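Local coordinates for takeout-like protein 1 (Epiphyas postvittana, PDB 3E8T) that binds ubiquinone-8 along an internal tunnel and probably serves as a carrier of hydrophobic ligands in the insect, at residues A[47-52]-A[188-193]; A[78-84]-A[126-130]; A[119-125]-A[148-154]. All coordinates share one frame; numbering follows the deposited sequence.

All three contacts reach one curled antiparallel sheet, and all are partly buried, with apolar residues inward and polar ones toward the surface. Interaction 1 sets helix 182-211 against strand 42-51, almost wholly through apolar side chains, with one polar bond at its outer end. Interactions 2 and 3 are strand pairings that share strand 113-133: 78-84 pairs along one side of it, 148-154 along the other. Interactions 1 and 3 both line the ubiquinone-8 tunnel and touch where Phe-150 CZ lies 3.6 Å from Gly-190 CA. Interaction 3 has its centre nearest that of the chain, about 9 Å away. Interaction 2, about 19 Å out, combines buried Ile-83, Val-127 and Tyr-129 with a weak, doubtful ion pair.

Interaction 1 (A[47-52]-A[188-193]); sequences FAFDLS and EFGKPV. With UQ8 (Ubiquinone-8), chain B.
Phe-49 and Phe-189 touch where the long helix 182-211 lies against the strand 42-51 of the curled sheet, a helix-on-sheet wall of the lipid tunnel in this JHBP-family fold. The segment axes run nearly antiparallel, 9.3 Å apart. Aromatic contact comes first: the two rings are near parallel (14°) but slid so far that they barely overlap, with Phe-49 CE1 3.5 Å from Phe-189 CD1. Phe-49 reaches the helix with CG between its backbone N and carbonyl carbon (chi1 70°), and C40 of ubiquinone-8 lies at its ring edge, 3.7 Å from CE2. Other apolar contacts follow. Pro-192 CG sits 3.6 Å from Phe-49 CD2 and touches Leu-51 CD1, while Phe-47 CZ touches Val-193 CG2. Replacing Phe-49 by an alanine would probably open a gap between Pro-192 and Phe-189 and leave the ligand methyl C40 with less lateral support. Gly-190 CA lies 3.6 Å from C33 of the ligand. The polar contact stands at the outer end, where Ser-52 OG donates to Glu-188 OE1 over 2.6 Å, from above the carboxylate plane.

Interaction 2 (A[78-84]-A[126-130]); sequences LKKKNIE and VVSYE
Tyr-129 lies with one ring face under Lys-81, whose CB stands 4.2 Å from the ring centroid and 16° off its normal, a CH-pi contact displaced toward the rim. With CG between the backbone N and the carbonyl carbon (chi1 72°), the tyrosine ring reaches across to the neighbouring segment, where the Ile-83 side chain crosses that of Tyr-129 at about a right angle, CG1 3.8 Å from CD2. Leu-78 crosses obliquely at the far end of the ring, its CD2 3.4 Å from the hydroxyl OH. Beyond the ring, Lys-81 NZ comes 3.4 Å from Glu-130 OE2, a weak salt bridge and a doubtful one, since Glu-130 has a second conformer. Glu-84 and Val-126 lie side by side and point the same way. Between the two faces of the sheet the backbones pair: Ile-83 N to Val-127 O 2.8 Å, and Val-127 N to Ile-83 O 2.9 Å, while Tyr-129 N adds a third bond to Lys-81 O. Ile-83 and Val-127 both pack on Phe-143, and Trp-76 meets the tyrosine ring from strand 54-77. Lys-81 and Asn-82 together face Asp-77, a G1 beta bulge at the turn into strand 82-100 of the antiparallel sheet.

Interaction 3 (A[119-125]-A[148-154]); sequences KNIHIHL and VTFDVKD. With UQ8 (Ubiquinone-8), chain B.
Ile-121 CD1 and Phe-150 CB meet at 4.2 Å on the tunnel side of this antiparallel pair, and both residues press on the same methyl of ubiquinone-8. C30 lies over one face of the Phe-150 ring, offset toward the rim and 3.5 Å from CG, and comes within 3.2 Å of Ile-121 CD1. Next along the same face, Ile-123 CD1 touches Phe-150 CB. Leu-125 completes the row, its CD2 facing C15 of the ligand; Val-148, which has two conformers, lies beside Ile-123 and Leu-125 in the one given.

The other face of the pair is polar. The His-122 ring carries Lys-153 CD over one face, 3.8 Å from the centroid, and the two side chains cross at about a right angle. From there Lys-153 turns at its last torsion (chi4 -76°), and NZ forms a salt bridge with Asp-151 OD2 at 2.8 Å. At the corner of the chain, Asn-120 ND2 gives an almost straight bond (175°) to Asp-154 OD1, lying in its own amide plane but entering from above the carboxylate.

Backbone bonds between His-122 and Asp-151 and between His-124 and Thr-149, two for each pair, fix the register, and Lys-153 N to Asn-120 O extends it toward the corner. In the outer shell Lys-183 of the long helix reaches Asp-151 OD1, Asp-86 takes a bond from His-124 ND1, and His-88 stacks on His-122. Behind Val-148 and Phe-150 stands Met-194 of helix 182-211.

The hairpin is thus two-sided: hydrocarbon meets the isoprenoid tail, consistent with binding by shape and apolar contact, while Asp-151, held by two lysines, probably has its negative charge well balanced.

Interaction 1 (A[47-52]-A[188-193])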
# COMPACT_ATOMS: atom_id res chain seq x y z
N PHE A 47 14.06 -3.07 -2.04
CA PHE A 47 13.60 -4.45 -2.01
C PHE A 47 13.91 -5.15 -3.32
O PHE A 47 14.20 -4.51 -4.31
CB PHE A 47 12.14 -4.62 -1.59
CG PHE A 47 11.13 -4.11 -2.59
CD1 PHE A 47 10.53 -4.96 -3.49
CD2 PHE A 47 10.75 -2.81 -2.63
CE1 PHE A 47 9.64 -4.49 -4.43
CE2 PHE A 47 9.86 -2.35 -3.54
CZ PHE A 47 9.29 -3.18 -4.45
N ALA A 48 13.81 -6.46 -3.25
CA ALA A 48 14.03 -7.29 -4.41
C ALA A 48 13.11 -8.49 -4.37
O ALA A 48 12.63 -8.89 -3.28
CB ALA A 48 15.46 -7.77 -4.42
N PHE A 49 12.85 -9.08 -5.53
CA PHE A 49 12.14 -10.35 -5.58
C PHE A 49 12.63 -11.17 -6.77
O PHE A 49 13.22 -10.65 -7.69
CB PHE A 49 10.61 -10.18 -5.55
CG PHE A 49 10.01 -9.58 -6.81
CD1 PHE A 49 9.95 -10.31 -7.99
CD2 PHE A 49 9.50 -8.31 -6.83
CE1 PHE A 49 9.40 -9.79 -9.10
CE2 PHE A 49 8.93 -7.77 -7.98
CZ PHE A 49 8.86 -8.51 -9.09
N ASP A 50 12.44 -12.48 -6.65
CA ASP A 50 12.77 -13.43 -7.67
C ASP A 50 11.56 -14.36 -7.71
O ASP A 50 11.39 -15.22 -6.85
CB ASP A 50 14.02 -14.19 -7.31
CG ASP A 50 14.48 -15.11 -8.39
OD1 ASP A 50 13.73 -15.42 -9.31
OD2 ASP A 50 15.66 -15.57 -8.34
N LEU A 51 10.67 -14.12 -8.67
CA LEU A 51 9.38 -14.78 -8.79
C LEU A 51 9.04 -15.08 -10.23
O LEU A 51 9.20 -14.22 -11.10
CB LEU A 51 8.25 -13.94 -8.20
CG LEU A 51 8.34 -13.59 -6.71
CD1 LEU A 51 7.27 -12.52 -6.41
CD2 LEU A 51 8.14 -14.84 -5.80
N SER A 52 8.56 -16.28 -10.51
CA SER A 52 8.07 -16.62 -11.82
C SER A 52 9.08 -16.37 -12.93
O SER A 52 8.70 -16.10 -14.06
CB SER A 52 6.76 -15.94 -12.11
OG SER A 52 5.76 -16.47 -11.23
N GLU A 188 0.93 -11.61 -10.90
CA GLU A 188 2.21 -12.29 -10.67
C GLU A 188 3.11 -11.57 -9.70
O GLU A 188 3.77 -12.21 -8.90
CB GLU A 188 2.97 -12.43 -11.97
CG GLU A 188 2.42 -13.50 -12.84
CD GLU A 188 2.84 -14.91 -12.45
OE1 GLU A 188 3.56 -15.12 -11.46
OE2 GLU A 188 2.38 -15.84 -13.14
N PHE A 189 3.15 -10.25 -9.76
CA PHE A 189 4.22 -9.50 -9.09
C PHE A 189 3.75 -8.45 -8.12
O PHE A 189 4.58 -7.80 -7.50
CB PHE A 189 5.14 -8.86 -10.13
CG PHE A 189 5.69 -9.85 -11.12
CD1 PHE A 189 6.45 -10.94 -10.68
CD2 PHE A 189 5.38 -9.75 -12.46
CE1 PHE A 189 6.90 -11.86 -11.58
CE2 PHE A 189 5.88 -10.69 -13.37
CZ PHE A 189 6.62 -11.75 -12.90
N GLY A 190 2.45 -8.25 -7.98
CA GLY A 190 1.99 -7.17 -7.11
C GLY A 190 2.24 -7.41 -5.65
O GLY A 190 2.47 -6.45 -4.90
N LYS A 191 2.20 -8.66 -5.21
CA LYS A 191 2.29 -8.93 -3.76
C LYS A 191 3.55 -8.36 -3.09
O LYS A 191 3.44 -7.72 -2.05
CB LYS A 191 2.16 -10.43 -3.49
CG LYS A 191 2.19 -10.82 -2.03
CD LYS A 191 1.93 -12.32 -1.77
CE LYS A 191 1.94 -12.72 -0.28
NZ LYS A 191 1.11 -11.82 0.59
N PRO A 192 4.75 -8.59 -3.64
CA PRO A 192 5.91 -8.01 -2.97
C PRO A 192 5.92 -6.48 -2.93
O PRO A 192 6.47 -5.86 -1.98
CB PRO A 192 7.11 -8.59 -3.73
CG PRO A 192 6.59 -9.11 -4.95
CD PRO A 192 5.18 -9.45 -4.76
N VAL A 193 5.38 -5.86 -3.96
CA VAL A 193 5.31 -4.41 -3.99
C VAL A 193 4.31 -3.89 -2.96
O VAL A 193 4.58 -2.99 -2.17
CB VAL A 193 4.97 -3.95 -5.43
CG1 VAL A 193 4.88 -2.42 -5.52
CG2 VAL A 193 6.01 -4.52 -6.41
C45 UQ8 B . 10.08 -4.70 -14.30
C44 UQ8 B . 8.99 -5.72 -14.62
C46 UQ8 B . 9.15 -6.16 -16.05
C43 UQ8 B . 7.59 -5.19 -14.39
C42 UQ8 B . 7.49 -4.45 -13.04
C41 UQ8 B . 7.58 -5.47 -11.91
C39 UQ8 B . 6.54 -5.17 -10.85
C40 UQ8 B . 6.93 -4.93 -9.39
C38 UQ8 B . 5.21 -5.17 -11.18
C37 UQ8 B . 4.17 -4.90 -10.30
C36 UQ8 B . 2.93 -4.72 -11.18
C34 UQ8 B . 1.72 -4.24 -10.40
C35 UQ8 B . 0.63 -3.86 -11.18
C33 UQ8 B . 1.76 -4.11 -9.02
C32 UQ8 B . 0.73 -3.72 -8.16
C31 UQ8 B . 1.38 -3.12 -6.88
C29 UQ8 B . 0.38 -2.81 -5.78
C30 UQ8 B . -0.75 -3.83 -5.43
C28 UQ8 B . 0.46 -1.60 -5.10
C27 UQ8 B . -0.39 -1.19 -4.08
C26 UQ8 B . 0.32 -0.28 -3.07
C24 UQ8 B . -0.69 0.35 -2.10
C25 UQ8 B . -1.69 1.40 -2.59
C23 UQ8 B . -0.69 -0.04 -0.78
C22 UQ8 B . -1.52 0.43 0.24
C21 UQ8 B . -1.32 -0.38 1.53
C19 UQ8 B . -2.41 -0.19 2.59
C20 UQ8 B . -2.24 -1.15 3.77
C18 UQ8 B . -2.59 1.27 3.03
C17 UQ8 B . -3.62 1.39 4.16
C16 UQ8 B . -4.18 2.81 4.31
C14 UQ8 B . -4.88 2.93 5.66
C15 UQ8 B . -5.71 1.74 6.18
C13 UQ8 B . -4.75 4.08 6.44
C12 UQ8 B . -5.36 4.21 7.69
C11 UQ8 B . -5.68 5.67 8.07
C9 UQ8 B . -6.83 5.74 9.09
C10 UQ8 B . -7.09 4.40 9.79
C8 UQ8 B . -6.53 6.85 10.09
C7 UQ8 B . -6.21 6.32 11.49
C6 UQ8 B . -7.47 6.01 12.33
C1 UQ8 B . -7.53 4.82 13.07
C1M UQ8 B . -6.43 3.95 13.01
C2 UQ8 B . -8.64 4.48 13.84
O2 UQ8 B . -8.69 3.43 14.50
C3 UQ8 B . -9.73 5.34 13.90
O3 UQ8 B . -10.82 5.01 14.66
C3M UQ8 B . -10.61 5.42 16.01
C4 UQ8 B . -9.71 6.52 13.17
O4 UQ8 B . -10.79 7.36 13.24
C4M UQ8 B . -12.00 6.65 12.92
C5 UQ8 B . -8.59 6.85 12.39
O5 UQ8 B . -8.60 7.92 11.77

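Interaction 2 (A[78-84]-A[126-130])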
# COMPACT_ATOMS: atom_id res chain seq x y z
N LEU A 78 -16.08 -6.03 17.12
CA LEU A 78 -15.67 -6.13 18.52
C LEU A 78 -15.60 -7.57 19.05
O LEU A 78 -14.84 -7.84 19.98
CB LEU A 78 -16.59 -5.24 19.39
CG LEU A 78 -16.51 -3.70 19.21
CD1 LEU A 78 -17.72 -2.96 19.90
CD2 LEU A 78 -15.18 -3.09 19.69
N LYS A 79 -16.33 -8.50 18.45
CA LYS A 79 -16.33 -9.90 18.90
C LYS A 79 -15.07 -10.66 18.49
O LYS A 79 -14.41 -11.32 19.30
CB LYS A 79 -17.59 -10.61 18.38
CG LYS A 79 -17.69 -12.09 18.76
CD LYS A 79 -18.96 -12.76 18.22
CE LYS A 79 -19.11 -14.18 18.76
NZ LYS A 79 -18.05 -15.12 18.27
N LYS A 80 -14.72 -10.53 17.21
CA LYS A 80 -13.55 -11.15 16.63
C LYS A 80 -12.28 -10.34 16.91
O LYS A 80 -11.17 -10.87 16.78
CB LYS A 80 -13.72 -11.30 15.13
CG LYS A 80 -14.70 -12.43 14.75
CD LYS A 80 -14.86 -12.59 13.26
CE LYS A 80 -13.65 -13.29 12.62
NZ LYS A 80 -13.75 -13.32 11.11
N LYS A 81 -12.45 -9.09 17.31
CA LYS A 81 -11.39 -8.10 17.47
C LYS A 81 -10.56 -7.97 16.19
O LYS A 81 -9.34 -8.07 16.16
CB LYS A 81 -10.51 -8.38 18.68
CG LYS A 81 -11.28 -8.39 20.00
CD LYS A 81 -10.33 -8.80 21.11
CE LYS A 81 -10.99 -9.55 22.27
NZ LYS A 81 -9.93 -9.94 23.26
N ASN A 82 -11.28 -7.77 15.10
CA ASN A 82 -10.69 -7.53 13.79
C ASN A 82 -11.35 -6.28 13.21
O ASN A 82 -12.48 -5.95 13.55
CB ASN A 82 -10.91 -8.71 12.81
CG ASN A 82 -10.14 -10.00 13.17
OD1 ASN A 82 -9.13 -10.01 13.84
ND2 ASN A 82 -10.65 -11.13 12.63
N ILE A 83 -10.62 -5.61 12.32
CA ILE A 83 -11.10 -4.45 11.57
C ILE A 83 -10.90 -4.76 10.09
O ILE A 83 -9.80 -5.13 9.71
CB ILE A 83 -10.32 -3.20 11.93
CG1 ILE A 83 -10.25 -2.96 13.43
CG2 ILE A 83 -10.93 -1.98 11.27
CD1 ILE A 83 -9.17 -1.98 13.88
N GLU A 84 -11.95 -4.62 9.27
CA GLU A 84 -11.84 -4.78 7.83
C GLU A 84 -12.03 -3.44 7.17
O GLU A 84 -13.04 -2.76 7.43
CB GLU A 84 -12.91 -5.72 7.31
CG GLU A 84 -12.81 -7.14 7.84
CD GLU A 84 -13.68 -8.15 7.09
OE1 GLU A 84 -14.24 -7.81 6.01
OE2 GLU A 84 -13.76 -9.32 7.56
N VAL A 126 -7.33 -6.42 6.50
CA VAL A 126 -7.88 -6.95 7.73
C VAL A 126 -6.81 -6.82 8.79
O VAL A 126 -5.66 -7.21 8.55
CB VAL A 126 -8.32 -8.41 7.59
CG1 VAL A 126 -8.99 -8.87 8.91
CG2 VAL A 126 -9.23 -8.58 6.36
N VAL A 127 -7.17 -6.25 9.94
CA VAL A 127 -6.23 -6.07 11.04
C VAL A 127 -6.82 -6.69 12.28
O VAL A 127 -8.00 -6.49 12.58
CB VAL A 127 -6.00 -4.59 11.31
CG1 VAL A 127 -5.19 -4.33 12.59
CG2 VAL A 127 -5.39 -3.89 10.08
N SER A 128 -6.01 -7.45 13.02
CA SER A 128 -6.38 -7.90 14.35
C SER A 128 -5.80 -6.99 15.40
O SER A 128 -4.71 -6.45 15.23
CB SER A 128 -5.92 -9.31 14.55
OG SER A 128 -4.56 -9.40 14.32
N TYR A 129 -6.55 -6.79 16.48
CA TYR A 129 -6.11 -5.86 17.52
C TYR A 129 -6.51 -6.41 18.88
O TYR A 129 -7.34 -7.31 19.01
CB TYR A 129 -6.74 -4.46 17.32
CG TYR A 129 -8.18 -4.41 17.64
CD1 TYR A 129 -8.59 -4.16 18.94
CD2 TYR A 129 -9.17 -4.68 16.68
CE1 TYR A 129 -9.92 -4.14 19.27
CE2 TYR A 129 -10.52 -4.67 17.02
CZ TYR A 129 -10.88 -4.41 18.34
OH TYR A 129 -12.20 -4.41 18.68
N GLU A 130 -5.94 -5.78 19.89
CA GLU A 130 -6.36 -6.00 21.26
C GLU A 130 -6.51 -4.63 21.91
O GLU A 130 -5.71 -3.74 21.63
CB GLU A 130 -5.27 -6.78 21.99
CG GLU A 130 -5.21 -8.26 21.62
CD GLU A 130 -6.38 -9.05 22.18
OE1 GLU A 130 -6.60 -8.97 23.40
OE2 GLU A 130 -7.07 -9.73 21.38

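Interaction 3 (A[119-125]-A[148-154])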
# COMPACT_ATOMS: atom_id res chain seq x y z
N LYS A 119 -4.51 2.20 -11.99
CA LYS A 119 -5.80 2.86 -12.02
C LYS A 119 -6.83 1.97 -11.37
O LYS A 119 -7.03 0.84 -11.77
CB LYS A 119 -6.21 3.18 -13.45
CG LYS A 119 -7.47 4.00 -13.54
CD LYS A 119 -7.85 4.39 -14.94
CE LYS A 119 -9.09 5.35 -14.88
NZ LYS A 119 -9.80 5.66 -16.18
N ASN A 120 -7.49 2.52 -10.36
CA ASN A 120 -8.57 1.88 -9.65
C ASN A 120 -8.09 0.58 -9.03
O ASN A 120 -8.68 -0.49 -9.22
CB ASN A 120 -9.78 1.68 -10.56
CG ASN A 120 -11.06 1.44 -9.81
OD1 ASN A 120 -11.18 1.78 -8.65
ND2 ASN A 120 -12.01 0.84 -10.50
N ILE A 121 -7.07 0.69 -8.19
CA ILE A 121 -6.66 -0.43 -7.40
C ILE A 121 -7.51 -0.50 -6.13
O ILE A 121 -7.59 0.48 -5.41
CB ILE A 121 -5.11 -0.49 -7.16
CG1 ILE A 121 -4.76 -1.78 -6.41
CG2 ILE A 121 -4.63 0.74 -6.46
CD1 ILE A 121 -3.23 -2.03 -6.34
N HIS A 122 -8.11 -1.66 -5.89
CA HIS A 122 -8.88 -1.93 -4.70
C HIS A 122 -8.09 -2.77 -3.75
O HIS A 122 -7.38 -3.70 -4.15
CB HIS A 122 -10.18 -2.63 -5.08
CG HIS A 122 -11.17 -1.70 -5.73
ND1 HIS A 122 -12.38 -1.37 -5.16
CD2 HIS A 122 -11.07 -0.94 -6.84
CE1 HIS A 122 -12.99 -0.48 -5.91
NE2 HIS A 122 -12.24 -0.23 -6.96
N ILE A 123 -8.13 -2.37 -2.48
CA ILE A 123 -7.38 -2.98 -1.42
C ILE A 123 -8.34 -3.44 -0.32
O ILE A 123 -9.24 -2.73 0.06
CB ILE A 123 -6.35 -2.02 -0.79
CG1 ILE A 123 -5.43 -1.46 -1.85
CG2 ILE A 123 -5.57 -2.68 0.32
CD1 ILE A 123 -4.55 -2.41 -2.48
N HIS A 124 -8.16 -4.66 0.15
CA HIS A 124 -8.89 -5.23 1.29
C HIS A 124 -7.89 -5.52 2.41
O HIS A 124 -7.02 -6.38 2.27
CB HIS A 124 -9.65 -6.50 0.88
CG HIS A 124 -10.44 -7.15 1.97
ND1 HIS A 124 -11.65 -6.65 2.40
CD2 HIS A 124 -10.21 -8.26 2.72
CE1 HIS A 124 -12.12 -7.41 3.37
NE2 HIS A 124 -11.28 -8.41 3.57
N LEU A 125 -8.00 -4.76 3.49
CA LEU A 125 -7.11 -4.86 4.63
C LEU A 125 -7.88 -5.43 5.82
O LEU A 125 -8.96 -4.95 6.14
CB LEU A 125 -6.59 -3.46 4.99
CG LEU A 125 -5.87 -3.26 6.30
CD1 LEU A 125 -4.49 -3.95 6.24
CD2 LEU A 125 -5.74 -1.78 6.61
N VAL A 148 -3.40 -8.19 3.66
CA VAL A 148 -3.85 -7.31 2.61
C VAL A 148 -3.96 -8.11 1.33
O VAL A 148 -3.09 -8.94 1.02
CB VAL A 148 -2.90 -6.13 2.42
CG1 VAL A 148 -3.51 -5.11 1.51
CG2 VAL A 148 -2.53 -5.50 3.74
N THR A 149 -5.01 -7.83 0.59
CA THR A 149 -5.18 -8.30 -0.76
C THR A 149 -5.50 -7.10 -1.67
O THR A 149 -5.92 -6.07 -1.20
CB THR A 149 -6.27 -9.34 -0.89
OG1 THR A 149 -7.51 -8.76 -0.51
CG2 THR A 149 -5.98 -10.59 -0.03
N PHE A 150 -5.30 -7.29 -2.95
CA PHE A 150 -5.48 -6.23 -3.90
C PHE A 150 -6.10 -6.74 -5.21
O PHE A 150 -6.02 -7.94 -5.55
CB PHE A 150 -4.14 -5.50 -4.18
CG PHE A 150 -3.18 -6.29 -4.99
CD1 PHE A 150 -3.18 -6.25 -6.36
CD2 PHE A 150 -2.34 -7.20 -4.36
CE1 PHE A 150 -2.32 -7.03 -7.10
CE2 PHE A 150 -1.47 -8.00 -5.12
CZ PHE A 150 -1.50 -7.92 -6.47
N ASP A 151 -6.68 -5.81 -5.94
CA ASP A 151 -7.22 -6.09 -7.26
C ASP A 151 -7.11 -4.81 -8.08
O ASP A 151 -7.79 -3.82 -7.76
CB ASP A 151 -8.69 -6.48 -7.08
CG ASP A 151 -9.42 -6.76 -8.35
OD1 ASP A 151 -8.86 -6.68 -9.43
OD2 ASP A 151 -10.66 -7.05 -8.25
N VAL A 152 -6.25 -4.79 -9.09
CA VAL A 152 -6.18 -3.64 -10.00
C VAL A 152 -7.31 -3.78 -10.99
O VAL A 152 -7.35 -4.71 -11.79
CB VAL A 152 -4.83 -3.57 -10.73
CG1 VAL A 152 -4.81 -2.33 -11.60
CG2 VAL A 152 -3.65 -3.60 -9.74
N LYS A 153 -8.33 -2.92 -10.84
CA LYS A 153 -9.56 -3.15 -11.61
C LYS A 153 -9.58 -2.52 -12.98
O LYS A 153 -10.21 -3.08 -13.88
CB LYS A 153 -10.78 -2.65 -10.83
CG LYS A 153 -11.09 -3.47 -9.65
CD LYS A 153 -12.52 -3.26 -9.13
CE LYS A 153 -12.78 -4.19 -8.02
NZ LYS A 153 -13.02 -5.58 -8.48
N ASP A 154 -8.97 -1.35 -13.18
CA ASP A 154 -9.10 -0.65 -14.44
C ASP A 154 -7.94 -0.90 -15.36
O ASP A 154 -8.19 -1.34 -16.47
CB ASP A 154 -9.35 0.84 -14.28
CG ASP A 154 -10.73 1.14 -13.77
OD1 ASP A 154 -11.47 0.22 -13.39
OD2 ASP A 154 -11.04 2.35 -13.79
C45 UQ8 B . 10.08 -4.70 -14.30
C44 UQ8 B . 8.99 -5.72 -14.62
C46 UQ8 B . 9.15 -6.16 -16.05
C43 UQ8 B . 7.59 -5.19 -14.39
C42 UQ8 B . 7.49 -4.45 -13.04
C41 UQ8 B . 7.58 -5.47 -11.91
C39 UQ8 B . 6.54 -5.17 -10.85
C40 UQ8 B . 6.93 -4.93 -9.39
C38 UQ8 B . 5.21 -5.17 -11.18
C37 UQ8 B . 4.17 -4.90 -10.30
C36 UQ8 B . 2.93 -4.72 -11.18
C34 UQ8 B . 1.72 -4.24 -10.40
C35 UQ8 B . 0.63 -3.86 -11.18
C33 UQ8 B . 1.76 -4.11 -9.02
C32 UQ8 B . 0.73 -3.72 -8.16
C31 UQ8 B . 1.38 -3.12 -6.88
C29 UQ8 B . 0.38 -2.81 -5.78
C30 UQ8 B . -0.75 -3.83 -5.43
C28 UQ8 B . 0.46 -1.60 -5.10
C27 UQ8 B . -0.39 -1.19 -4.08
C26 UQ8 B . 0.32 -0.28 -3.07
C24 UQ8 B . -0.69 0.35 -2.10
C25 UQ8 B . -1.69 1.40 -2.59
C23 UQ8 B . -0.69 -0.04 -0.78
C22 UQ8 B . -1.52 0.43 0.24
C21 UQ8 B . -1.32 -0.38 1.53
C19 UQ8 B . -2.41 -0.19 2.59
C20 UQ8 B . -2.24 -1.15 3.77
C18 UQ8 B . -2.59 1.27 3.03
C17 UQ8 B . -3.62 1.39 4.16
C16 UQ8 B . -4.18 2.81 4.31
C14 UQ8 B . -4.88 2.93 5.66
C15 UQ8 B . -5.71 1.74 6.18
C13 UQ8 B . -4.75 4.08 6.44
C12 UQ8 B . -5.36 4.21 7.69
C11 UQ8 B . -5.68 5.67 8.07
C9 UQ8 B . -6.83 5.74 9.09
C10 UQ8 B . -7.09 4.40 9.79
C8 UQ8 B . -6.53 6.85 10.09
C7 UQ8 B . -6.21 6.32 11.49
C6 UQ8 B . -7.47 6.01 12.33
C1 UQ8 B . -7.53 4.82 13.07
C1M UQ8 B . -6.43 3.95 13.01
C2 UQ8 B . -8.64 4.48 13.84
O2 UQ8 B . -8.69 3.43 14.50
C3 UQ8 B . -9.73 5.34 13.90
O3 UQ8 B . -10.82 5.01 14.66
C3M UQ8 B . -10.61 5.42 16.01
C4 UQ8 B . -9.71 6.52 13.17
O4 UQ8 B . -10.79 7.36 13.24
C4M UQ8 B . -12.00 6.65 12.92
C5 UQ8 B . -8.59 6.85 12.39
O5 UQ8 B . -8.60 7.92 11.77